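Local atomic coordinates of 1,4-dihydroxy-6-naphtoate synthase (Archaeoglobus fulgidus, PDB entry 1ZBM), a protein that probably converts cyclic dehypoxanthine futalosine into 1,4-dihydroxy-6-naphthoate, a step in the biosynthesis of menaquinone. Residues A[21-25]-A[237-242]; A[137-141]-A[160-164]; A[150-154]-A[226-230]. All blocks are in the same frame, centred on the assembly; numbering follows the deposited sequence.

Contact 1 of 3, residues A[21-25]-A[237-242]; sequences DDAFM and FAMMYV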
ATOM      1  N   ASP A  21       4.895  -5.164   6.554  1.00 16.56           N
ATOM      2  CA  ASP A  21       4.467  -3.867   7.052  1.00 16.48           C
ATOM      3  C   ASP A  21       3.031  -3.936   7.569  1.00 16.49           C
ATOM      4  O   ASP A  21       2.698  -3.324   8.585  1.00 15.82           O
ATOM      5  CB  ASP A  21       4.590  -2.813   5.947  1.00 18.61           C
ATOM      6  CG  ASP A  21       3.722  -3.126   4.745  1.00 18.94           C
ATOM      7  OD1 ASP A  21       2.770  -2.364   4.495  1.00 22.62           O
ATOM      8  OD2 ASP A  21       3.984  -4.135   4.061  1.00 19.69           O
ATOM      9  N   ASP A  22       2.186  -4.700   6.884  1.00 16.41           N
ATOM     10  CA  ASP A  22       0.790  -4.839   7.289  1.00 17.30           C
ATOM     11  C   ASP A  22       0.623  -5.685   8.555  1.00 18.10           C
ATOM     12  O   ASP A  22      -0.047  -5.270   9.495  1.00 19.04           O
ATOM     13  CB  ASP A  22      -0.033  -5.436   6.145  1.00 17.07           C
ATOM     14  CG  ASP A  22      -1.492  -5.522   6.473  1.00 17.11           C
ATOM     15  OD1 ASP A  22      -1.869  -6.332   7.354  1.00 19.74           O
ATOM     16  OD2 ASP A  22      -2.283  -4.776   5.856  1.00 18.86           O
ATOM     17  N   ALA A  23       1.229  -6.869   8.579  1.00 18.15           N
ATOM     18  CA  ALA A  23       1.140  -7.744   9.742  1.00 18.07           C
ATOM     19  C   ALA A  23       1.681  -6.995  10.957  1.00 18.12           C
ATOM     20  O   ALA A  23       1.161  -7.114  12.069  1.00 18.21           O
ATOM     21  CB  ALA A  23       1.960  -9.018   9.501  1.00 18.18           C
ATOM     22  N   PHE A  24       2.739  -6.225  10.720  1.00 18.69           N
ATOM     23  CA  PHE A  24       3.396  -5.420  11.741  1.00 17.15           C
ATOM     24  C   PHE A  24       2.366  -4.477  12.371  1.00 17.45           C
ATOM     25  O   PHE A  24       2.134  -4.512  13.578  1.00 16.16           O
ATOM     26  CB  PHE A  24       4.539  -4.632  11.082  1.00 16.74           C
ATOM     27  CG  PHE A  24       5.339  -3.785  12.030  1.00 14.80           C
ATOM     28  CD1 PHE A  24       6.282  -4.359  12.880  1.00 14.16           C
ATOM     29  CD2 PHE A  24       5.139  -2.412  12.083  1.00 14.44           C
ATOM     30  CE1 PHE A  24       7.035  -3.569  13.762  1.00 13.51           C
ATOM     31  CE2 PHE A  24       5.882  -1.612  12.961  1.00 17.48           C
ATOM     32  CZ  PHE A  24       6.827  -2.196  13.809  1.00 12.96           C
HETATM   33  N   MSE A  25       1.741  -3.659  11.528  1.00 17.43           N
HETATM   34  CA  MSE A  25       0.723  -2.703  11.943  1.00 18.31           C
HETATM   35  C   MSE A  25      -0.453  -3.376  12.670  1.00 16.85           C
HETATM   36  O   MSE A  25      -0.926  -2.880  13.703  1.00 14.39           O
HETATM   37  CB  MSE A  25       0.215  -1.954  10.706  1.00 21.12           C
HETATM   38  CG  MSE A  25      -0.785  -0.848  10.974  1.00 26.89           C
HETATM   39 SE   MSE A  25      -1.594  -0.215   9.300  1.00 36.46          SE
HETATM   40  CE  MSE A  25       0.045   0.029   8.274  1.00 32.13           C
ATOM     41  N   PHE A 237      11.653  -1.883   6.600  1.00 20.35           N
ATOM     42  CA  PHE A 237      10.560  -1.785   5.633  1.00 20.70           C
ATOM     43  C   PHE A 237       9.248  -1.414   6.310  1.00 20.18           C
ATOM     44  O   PHE A 237       8.530  -0.512   5.864  1.00 21.07           O
ATOM     45  CB  PHE A 237      10.369  -3.115   4.889  1.00 19.36           C
ATOM     46  CG  PHE A 237       9.291  -3.069   3.834  1.00 17.52           C
ATOM     47  CD1 PHE A 237       9.476  -2.327   2.669  1.00 15.52           C
ATOM     48  CD2 PHE A 237       8.097  -3.763   4.010  1.00 17.90           C
ATOM     49  CE1 PHE A 237       8.489  -2.274   1.696  1.00 16.09           C
ATOM     50  CE2 PHE A 237       7.102  -3.716   3.045  1.00 18.66           C
ATOM     51  CZ  PHE A 237       7.299  -2.969   1.880  1.00 18.51           C
ATOM     52  N   ALA A 238       8.931  -2.124   7.381  1.00 18.84           N
ATOM     53  CA  ALA A 238       7.702  -1.865   8.111  1.00 19.90           C
ATOM     54  C   ALA A 238       7.700  -0.446   8.669  1.00 20.94           C
ATOM     55  O   ALA A 238       6.696   0.252   8.575  1.00 22.00           O
ATOM     56  CB  ALA A 238       7.542  -2.875   9.241  1.00 19.79           C
HETATM   57  N   MSE A 239       8.821  -0.022   9.246  1.00 21.36           N
HETATM   58  CA  MSE A 239       8.917   1.313   9.820  1.00 23.13           C
HETATM   59  C   MSE A 239       8.815   2.410   8.753  1.00 21.29           C
HETATM   60  O   MSE A 239       8.494   3.560   9.064  1.00 21.05           O
HETATM   61  CB  MSE A 239      10.221   1.455  10.608  1.00 28.27           C
HETATM   62  CG  MSE A 239      10.024   1.766  12.089  1.00 36.03           C
HETATM   63 SE   MSE A 239      10.521   0.328  13.317  1.00 47.28          SE
HETATM   64  CE  MSE A 239      12.444   0.355  13.041  1.00 42.71           C
HETATM   65  N   MSE A 240       9.085   2.042   7.502  1.00 18.00           N
HETATM   66  CA  MSE A 240       9.009   2.969   6.370  1.00 17.15           C
HETATM   67  C   MSE A 240       7.560   3.312   6.025  1.00 15.75           C
HETATM   68  O   MSE A 240       7.268   4.423   5.585  1.00 13.86           O
HETATM   69  CB  MSE A 240       9.668   2.359   5.125  1.00 19.20           C
HETATM   70  CG  MSE A 240      11.187   2.521   5.055  1.00 26.53           C
HETATM   71 SE   MSE A 240      12.024   1.445   3.668  1.00 34.92          SE
HETATM   72  CE  MSE A 240      11.525   2.428   2.079  1.00 30.33           C
ATOM     73  N   TYR A 241       6.659   2.352   6.222  1.00 13.87           N
ATOM     74  CA  TYR A 241       5.256   2.557   5.901  1.00 14.14           C
ATOM     75  C   TYR A 241       4.293   2.433   7.076  1.00 13.64           C
ATOM     76  O   TYR A 241       3.079   2.347   6.889  1.00 14.06           O
ATOM     77  CB  TYR A 241       4.853   1.603   4.777  1.00 13.50           C
ATOM     78  CG  TYR A 241       5.527   1.929   3.462  1.00 15.81           C
ATOM     79  CD1 TYR A 241       5.226   3.107   2.776  1.00 16.13           C
ATOM     80  CD2 TYR A 241       6.487   1.077   2.916  1.00 15.81           C
ATOM     81  CE1 TYR A 241       5.869   3.431   1.582  1.00 17.27           C
ATOM     82  CE2 TYR A 241       7.135   1.393   1.724  1.00 16.73           C
ATOM     83  CZ  TYR A 241       6.822   2.569   1.064  1.00 17.82           C
ATOM     84  OH  TYR A 241       7.471   2.886  -0.102  1.00 18.68           O
ATOM     85  N   VAL A 242       4.836   2.407   8.287  1.00 14.16           N
ATOM     86  CA  VAL A 242       4.025   2.324   9.503  1.00 15.83           C
ATOM     87  C   VAL A 242       4.644   3.300  10.504  1.00 15.98           C
ATOM     88  O   VAL A 242       5.464   2.910  11.332  1.00 17.84           O
ATOM     89  CB  VAL A 242       4.040   0.893  10.121  1.00 14.21           C
ATOM     90  CG1 VAL A 242       3.163   0.860  11.367  1.00 13.25           C
ATOM     91  CG2 VAL A 242       3.564  -0.135   9.111  1.00 12.77           C
TER

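Contact 2 of 3, residues A[137-141]-A[160-164]; sequences IQAVL and DYGLK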
ATOM      1  N   ILE A 137       9.948 -10.020 -10.245  1.00 16.62           N
ATOM      2  CA  ILE A 137      11.395 -10.145 -10.218  1.00 16.78           C
ATOM      3  C   ILE A 137      11.899 -11.219 -11.157  1.00 16.84           C
ATOM      4  O   ILE A 137      12.828 -10.992 -11.934  1.00 17.13           O
ATOM      5  CB  ILE A 137      11.913 -10.445  -8.806  1.00 18.40           C
ATOM      6  CG1 ILE A 137      11.602  -9.273  -7.881  1.00 20.03           C
ATOM      7  CG2 ILE A 137      13.428 -10.669  -8.845  1.00 16.53           C
ATOM      8  CD1 ILE A 137      12.406  -8.030  -8.192  1.00 20.67           C
ATOM      9  N   GLN A 138      11.297 -12.397 -11.084  1.00 15.81           N
ATOM     10  CA  GLN A 138      11.710 -13.487 -11.951  1.00 14.48           C
ATOM     11  C   GLN A 138      11.586 -13.061 -13.427  1.00 14.60           C
ATOM     12  O   GLN A 138      12.537 -13.199 -14.194  1.00 16.17           O
ATOM     13  CB  GLN A 138      10.858 -14.735 -11.667  1.00 14.52           C
ATOM     14  CG  GLN A 138      11.357 -16.001 -12.348  1.00 17.18           C
ATOM     15  CD  GLN A 138      10.505 -17.220 -12.029  1.00 21.68           C
ATOM     16  OE1 GLN A 138      10.074 -17.947 -12.935  1.00 22.26           O
ATOM     17  NE2 GLN A 138      10.256 -17.455 -10.738  1.00 21.28           N
ATOM     18  N   ALA A 139      10.434 -12.512 -13.812  1.00 12.52           N
ATOM     19  CA  ALA A 139      10.212 -12.093 -15.197  1.00 12.97           C
ATOM     20  C   ALA A 139      11.272 -11.130 -15.728  1.00 14.05           C
ATOM     21  O   ALA A 139      11.616 -11.159 -16.912  1.00 13.97           O
ATOM     22  CB  ALA A 139       8.823 -11.460 -15.345  1.00 12.41           C
ATOM     23  N   VAL A 140      11.781 -10.269 -14.862  1.00 12.71           N
ATOM     24  CA  VAL A 140      12.788  -9.318 -15.286  1.00 14.14           C
ATOM     25  C   VAL A 140      14.142  -9.977 -15.498  1.00 15.05           C
ATOM     26  O   VAL A 140      14.784  -9.801 -16.547  1.00 14.76           O
ATOM     27  CB  VAL A 140      12.921  -8.193 -14.272  1.00 12.18           C
ATOM     28  CG1 VAL A 140      14.004  -7.224 -14.709  1.00 12.01           C
ATOM     29  CG2 VAL A 140      11.583  -7.484 -14.147  1.00 11.19           C
ATOM     30  N   LEU A 141      14.565 -10.748 -14.503  1.00 15.51           N
ATOM     31  CA  LEU A 141      15.836 -11.461 -14.559  1.00 16.15           C
ATOM     32  C   LEU A 141      15.875 -12.413 -15.747  1.00 17.00           C
ATOM     33  O   LEU A 141      16.911 -12.569 -16.384  1.00 18.30           O
ATOM     34  CB  LEU A 141      16.058 -12.252 -13.261  1.00 16.18           C
ATOM     35  CG  LEU A 141      16.387 -11.479 -11.964  1.00 15.99           C
ATOM     36  CD1 LEU A 141      16.436 -12.442 -10.768  1.00 12.87           C
ATOM     37  CD2 LEU A 141      17.724 -10.784 -12.127  1.00 12.78           C
ATOM     38  N   ASP A 160      19.974  -6.896  -4.624  1.00 25.69           N
ATOM     39  CA  ASP A 160      20.480  -8.240  -4.325  1.00 27.22           C
ATOM     40  C   ASP A 160      20.424  -9.153  -5.553  1.00 27.71           C
ATOM     41  O   ASP A 160      21.090 -10.189  -5.591  1.00 27.72           O
ATOM     42  CB  ASP A 160      19.673  -8.921  -3.210  1.00 27.25           C
ATOM     43  CG  ASP A 160      19.628  -8.118  -1.921  1.00 27.60           C
ATOM     44  OD1 ASP A 160      20.568  -7.346  -1.639  1.00 28.62           O
ATOM     45  OD2 ASP A 160      18.645  -8.284  -1.174  1.00 27.94           O
ATOM     46  N   TYR A 161      19.618  -8.777  -6.542  1.00 26.84           N
ATOM     47  CA  TYR A 161      19.462  -9.576  -7.755  1.00 26.54           C
ATOM     48  C   TYR A 161      20.257  -8.951  -8.884  1.00 26.57           C
ATOM     49  O   TYR A 161      20.068  -9.295 -10.049  1.00 28.35           O
ATOM     50  CB  TYR A 161      17.992  -9.629  -8.163  1.00 24.41           C
ATOM     51  CG  TYR A 161      17.068 -10.036  -7.050  1.00 22.67           C
ATOM     52  CD1 TYR A 161      16.968 -11.364  -6.653  1.00 22.96           C
ATOM     53  CD2 TYR A 161      16.284  -9.089  -6.398  1.00 22.74           C
ATOM     54  CE1 TYR A 161      16.105 -11.742  -5.639  1.00 24.62           C
ATOM     55  CE2 TYR A 161      15.418  -9.451  -5.380  1.00 23.95           C
ATOM     56  CZ  TYR A 161      15.328 -10.783  -5.006  1.00 25.95           C
ATOM     57  OH  TYR A 161      14.445 -11.164  -4.021  1.00 25.97           O
ATOM     58  N   GLY A 162      21.141  -8.027  -8.531  1.00 26.86           N
ATOM     59  CA  GLY A 162      21.948  -7.362  -9.533  1.00 27.36           C
ATOM     60  C   GLY A 162      21.134  -6.438 -10.422  1.00 26.86           C
ATOM     61  O   GLY A 162      21.579  -6.069 -11.506  1.00 26.57           O
ATOM     62  N   LEU A 163      19.938  -6.065  -9.973  1.00 25.79           N
ATOM     63  CA  LEU A 163      19.084  -5.179 -10.748  1.00 24.02           C
ATOM     64  C   LEU A 163      19.287  -3.745 -10.271  1.00 25.35           C
ATOM     65  O   LEU A 163      19.819  -3.511  -9.181  1.00 26.36           O
ATOM     66  CB  LEU A 163      17.610  -5.569 -10.584  1.00 22.02           C
ATOM     67  CG  LEU A 163      17.111  -6.946 -11.055  1.00 20.78           C
ATOM     68  CD1 LEU A 163      15.682  -7.148 -10.561  1.00 18.83           C
ATOM     69  CD2 LEU A 163      17.179  -7.062 -12.574  1.00 15.95           C
ATOM     70  N   LYS A 164      18.883  -2.787 -11.098  1.00 24.54           N
ATOM     71  CA  LYS A 164      19.002  -1.384 -10.738  1.00 26.16           C
ATOM     72  C   LYS A 164      17.773  -0.584 -11.134  1.00 25.34           C
ATOM     73  O   LYS A 164      17.082  -0.900 -12.102  1.00 25.09           O
ATOM     74  CB  LYS A 164      20.254  -0.749 -11.358  1.00 28.55           C
ATOM     75  CG  LYS A 164      20.664  -1.283 -12.716  1.00 30.46           C
ATOM     76  CD  LYS A 164      21.572  -2.501 -12.579  1.00 33.92           C
ATOM     77  CE  LYS A 164      22.894  -2.148 -11.885  1.00 36.25           C
ATOM     78  NZ  LYS A 164      23.699  -1.133 -12.646  1.00 38.15           N
TER

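Contact 3 of 3, residues A[150-154]-A[226-230]; sequences LIHEG and SRGLD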
ATOM      1  N   LEU A 150       7.847  -2.535  -8.735  1.00 13.20           N
ATOM      2  CA  LEU A 150       7.882  -3.150  -7.411  1.00 12.94           C
ATOM      3  C   LEU A 150       7.212  -2.265  -6.378  1.00 13.13           C
ATOM      4  O   LEU A 150       7.704  -1.176  -6.081  1.00 13.96           O
ATOM      5  CB  LEU A 150       9.334  -3.366  -6.988  1.00  9.36           C
ATOM      6  CG  LEU A 150      10.223  -4.026  -8.027  1.00 10.41           C
ATOM      7  CD1 LEU A 150      11.678  -3.975  -7.601  1.00  5.31           C
ATOM      8  CD2 LEU A 150       9.755  -5.468  -8.222  1.00  7.10           C
ATOM      9  N   ILE A 151       6.111  -2.742  -5.809  1.00 13.08           N
ATOM     10  CA  ILE A 151       5.400  -1.966  -4.805  1.00 15.44           C
ATOM     11  C   ILE A 151       5.613  -2.469  -3.384  1.00 15.61           C
ATOM     12  O   ILE A 151       5.243  -1.797  -2.416  1.00 16.93           O
ATOM     13  CB  ILE A 151       3.879  -1.936  -5.097  1.00 15.04           C
ATOM     14  CG1 ILE A 151       3.256  -3.305  -4.800  1.00 15.51           C
ATOM     15  CG2 ILE A 151       3.651  -1.586  -6.555  1.00 15.97           C
ATOM     16  CD1 ILE A 151       1.754  -3.344  -5.000  1.00 15.39           C
ATOM     17  N   HIS A 152       6.206  -3.649  -3.249  1.00 14.48           N
ATOM     18  CA  HIS A 152       6.445  -4.209  -1.920  1.00 14.71           C
ATOM     19  C   HIS A 152       7.919  -4.124  -1.534  1.00 14.60           C
ATOM     20  O   HIS A 152       8.603  -3.187  -1.932  1.00 12.16           O
ATOM     21  CB  HIS A 152       5.940  -5.650  -1.857  1.00 15.07           C
ATOM     22  CG  HIS A 152       4.460  -5.770  -2.060  1.00 15.25           C
ATOM     23  ND1 HIS A 152       3.542  -5.254  -1.169  1.00 14.95           N
ATOM     24  CD2 HIS A 152       3.739  -6.302  -3.076  1.00 13.52           C
ATOM     25  CE1 HIS A 152       2.320  -5.463  -1.629  1.00 16.96           C
ATOM     26  NE2 HIS A 152       2.411  -6.097  -2.785  1.00 15.04           N
ATOM     27  N   GLU A 153       8.413  -5.096  -0.772  1.00 14.87           N
ATOM     28  CA  GLU A 153       9.792  -5.041  -0.309  1.00 16.45           C
ATOM     29  C   GLU A 153      10.853  -5.090  -1.403  1.00 17.09           C
ATOM     30  O   GLU A 153      12.052  -4.995  -1.124  1.00 18.49           O
ATOM     31  CB  GLU A 153      10.072  -6.131   0.745  1.00 18.41           C
ATOM     32  CG  GLU A 153      10.104  -7.562   0.220  1.00 16.72           C
ATOM     33  CD  GLU A 153       8.727  -8.152   0.002  1.00 17.35           C
ATOM     34  OE1 GLU A 153       8.658  -9.318  -0.451  1.00 16.99           O
ATOM     35  OE2 GLU A 153       7.719  -7.464   0.291  1.00 15.51           O
ATOM     36  N   GLY A 154      10.421  -5.226  -2.652  1.00 18.48           N
ATOM     37  CA  GLY A 154      11.370  -5.262  -3.751  1.00 16.63           C
ATOM     38  C   GLY A 154      12.100  -3.934  -3.853  1.00 16.69           C
ATOM     39  O   GLY A 154      13.290  -3.895  -4.164  1.00 14.70           O
ATOM     40  N   SER A 226       7.710 -11.861   5.549  1.00 21.17           N
ATOM     41  CA  SER A 226       8.991 -11.210   5.259  1.00 21.14           C
ATOM     42  C   SER A 226       9.540 -11.510   3.871  1.00 21.19           C
ATOM     43  O   SER A 226      10.295 -10.715   3.309  1.00 21.94           O
ATOM     44  CB  SER A 226      10.031 -11.611   6.301  1.00 20.88           C
ATOM     45  OG  SER A 226      10.191 -13.017   6.330  1.00 19.83           O
ATOM     46  N   ARG A 227       9.189 -12.668   3.325  1.00 20.83           N
ATOM     47  CA  ARG A 227       9.653 -13.026   1.990  1.00 21.42           C
ATOM     48  C   ARG A 227      11.185 -13.042   1.875  1.00 21.59           C
ATOM     49  O   ARG A 227      11.744 -12.429   0.966  1.00 22.52           O
ATOM     50  CB  ARG A 227       9.074 -12.038   0.969  1.00 21.55           C
ATOM     51  CG  ARG A 227       8.206 -12.667  -0.118  1.00 22.74           C
ATOM     52  CD  ARG A 227       6.711 -12.386   0.093  1.00 22.64           C
ATOM     53  NE  ARG A 227       6.417 -10.959   0.054  1.00 18.70           N
ATOM     54  CZ  ARG A 227       5.249 -10.419   0.393  1.00 17.15           C
ATOM     55  NH1 ARG A 227       4.249 -11.194   0.797  1.00 16.24           N
ATOM     56  NH2 ARG A 227       5.091  -9.099   0.354  1.00 11.66           N
ATOM     57  N   GLY A 228      11.856 -13.733   2.795  1.00 21.79           N
ATOM     58  CA  GLY A 228      13.309 -13.825   2.746  1.00 21.83           C
ATOM     59  C   GLY A 228      14.081 -12.713   3.441  1.00 23.75           C
ATOM     60  O   GLY A 228      15.269 -12.862   3.728  1.00 25.74           O
ATOM     61  N   LEU A 229      13.416 -11.595   3.704  1.00 24.02           N
ATOM     62  CA  LEU A 229      14.047 -10.475   4.374  1.00 23.10           C
ATOM     63  C   LEU A 229      14.446 -10.873   5.781  1.00 23.99           C
ATOM     64  O   LEU A 229      13.698 -11.567   6.468  1.00 24.02           O
ATOM     65  CB  LEU A 229      13.081  -9.298   4.483  1.00 25.31           C
ATOM     66  CG  LEU A 229      12.629  -8.569   3.223  1.00 26.60           C
ATOM     67  CD1 LEU A 229      11.461  -7.641   3.559  1.00 26.54           C
ATOM     68  CD2 LEU A 229      13.797  -7.782   2.653  1.00 26.49           C
ATOM     69  N   ASP A 230      15.627 -10.429   6.205  1.00 24.03           N
ATOM     70  CA  ASP A 230      16.107 -10.698   7.551  1.00 24.16           C
ATOM     71  C   ASP A 230      15.328  -9.762   8.472  1.00 23.70           C
ATOM     72  O   ASP A 230      14.600  -8.885   7.995  1.00 23.21           O
ATOM     73  CB  ASP A 230      17.608 -10.424   7.623  1.00 26.87           C
ATOM     74  CG  ASP A 230      18.021  -9.229   6.781  1.00 29.77           C
ATOM     75  OD1 ASP A 230      17.928  -8.081   7.267  1.00 30.41           O
ATOM     76  OD2 ASP A 230      18.428  -9.437   5.619  1.00 34.44           O
TER

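Contact 1 of 3, residues A[21-25]-A[237-242]
Phe24 meets Ala238 and Val242 with two different parts of its ring. The methyl CB of Ala238 sits over one face in a CH-pi contact, 4.0 Å from the centroid of the Phe24 ring and displaced toward the rim. At the edge, in the ring plane, Val242 CG1 lies 3.9 Å from Phe24 CD2. With CG anti to the backbone N, Phe24 sends its ring off helix 20-30 to Ala238, and helix 194-213 adds Ala211 to its surroundings. One turn earlier Asp21 comes close to the second helix, its CA 3.9 Å from Ala238 CB. The Asp21 carboxylate stands nearly perpendicular to the Phe237 ring (87° between planes) and brings Asp21 OD2 to the ring edge, 3.3 Å from Phe237 CE2. The axes of segments 21-25 and 237-241 cross at -72° and approach to 8.9 Å. Helix 20-30 follows the first strand of a two-lobed fold like that of the type II periplasmic binding proteins, and this contact fastens helix 231-241 to it. Val242 spreads its two methyls over different partners. Val242 CG2 rests 3.3 Å from Asp21 O, whose carbonyl accepts the helical hydrogen bond from Met25 N. Selenomethionine Met25 starts off beside the contact rather than into it; a turn about its CG-SE bond (chi3 -49°) then swings the methyl back, placing Met25 CE 3.6 Å from Val242 CG2. Tyr241 turns its phenol away, and its OH is hydrogen-bonded to Gln155 OE1.

Contact 2 of 3, residues A[137-141]-A[160-164]
This is an apolar contact between residues 137-141 of helix 136-141 and the loop 160-164, set in the lobe built on the strands 127-130, 105-108, 147-150, 92-95 and 164-168. The loop leads directly into strand 164-168, which lies at one end of that sheet beside strand 92-95, with Lys164 paired to Ala95 through backbone hydrogen bonds. Ile137, Val140 and Leu141, spaced three and four residues apart, point from one side of the helix toward Tyr161 and Leu163. Ile137 divides its branches between the two. Ile137 CG2, anti to the backbone N, stands almost squarely over the middle of the Tyr161 ring in a CH-pi contact, 4.0 Å from the ring centroid and only 5° off the normal. The other branch ends in Ile137 CD1, which lies 4.1 Å from Leu163 CD1. Leu163, buried, enters among the three helical residues: its CD2 is 3.8 Å from Val140 CG1 and equally 3.8 Å from Leu141 CD2. Leu141 reaches the loop with both methyls, its side chain running roughly at right angles to that of Tyr161. Leu141 CD1 touches Tyr161 CB at 4.1 Å, whereas Leu141 CD2 approaches the backbone, 3.5 Å from Tyr161 O. Asp160, at the start of the loop, faces a different part of the fold and forms a salt bridge with Arg233. No hydrogen bond or salt bridge joins helix and loop, so their association here depends on the fit of branched aliphatic groups against one another and against the tyrosine face, and on the partial removal of this apolar surface from water, most complete around Leu163 and Val140.

Contact 3 of 3, residues A[150-154]-A[226-230]
Glu153 and Arg227 form a salt bridge in which the Arg227 guanidinium grips the carboxylate side-on. Arg227 NE gives a nearly straight bond to Glu153 OE1 (2.8 Å, 167° at the hydrogen), and Arg227 NH2 reaches the syn lone pair of Glu153 OE2 at 3.1 Å. The two planes are 31° apart: OE1 lies in the guanidinium plane, OE2 is tilted from it. Glu153 folds to do this, its CG between the backbone N and the carbonyl carbon (chi1 70°) and the chain bent again at chi2. Arg227 occupies a type I' turn from Ser226 to Leu229 that leads into helix 231-241, while Glu153 directly follows His152, the predicted proton acceptor; the contact thus joins the loop after strand 147-150 in one lobe to the helices packed on the other. Leu229 covers the aliphatic part of the glutamate, with Leu229 CD1 3.5 Å from Glu153 CB. An alanine in place of this glutamate removes both carboxylate oxygens and the CG that Leu229 packs on, which would probably leave Arg227 NE without its mate and the guanidinium freer to turn about its remaining ties. Those are a second salt bridge, from Arg227 NH2 to Asp19, and a hydrogen bond from NH1 to the carbonyl of Pro18.

In the fold
From the N terminus, the chain places 21-25 in the first lobe and does not meet 237-242 until over two hundred residues later, so contact 1, joining helix 20-30 to helix 231-241, closes a long loop holding both other contacts. Inside it, in the second lobe, contact 2 closes a short loop, tying helix 136-141 to the loop before strand 164-168. Residues 150-154 lie within that short loop but pair with 226-230 outside it; contacts 2 and 3 therefore cross. Contact 3 bridges the lobes and touches its neighbours: Phe237 CZ packs 3.6 Å from Glu153 N, and Ile137 CD1 3.7 Å from Leu150 CD2. Contacts 1 and 2 remain about 11 Å apart at their nearest atoms.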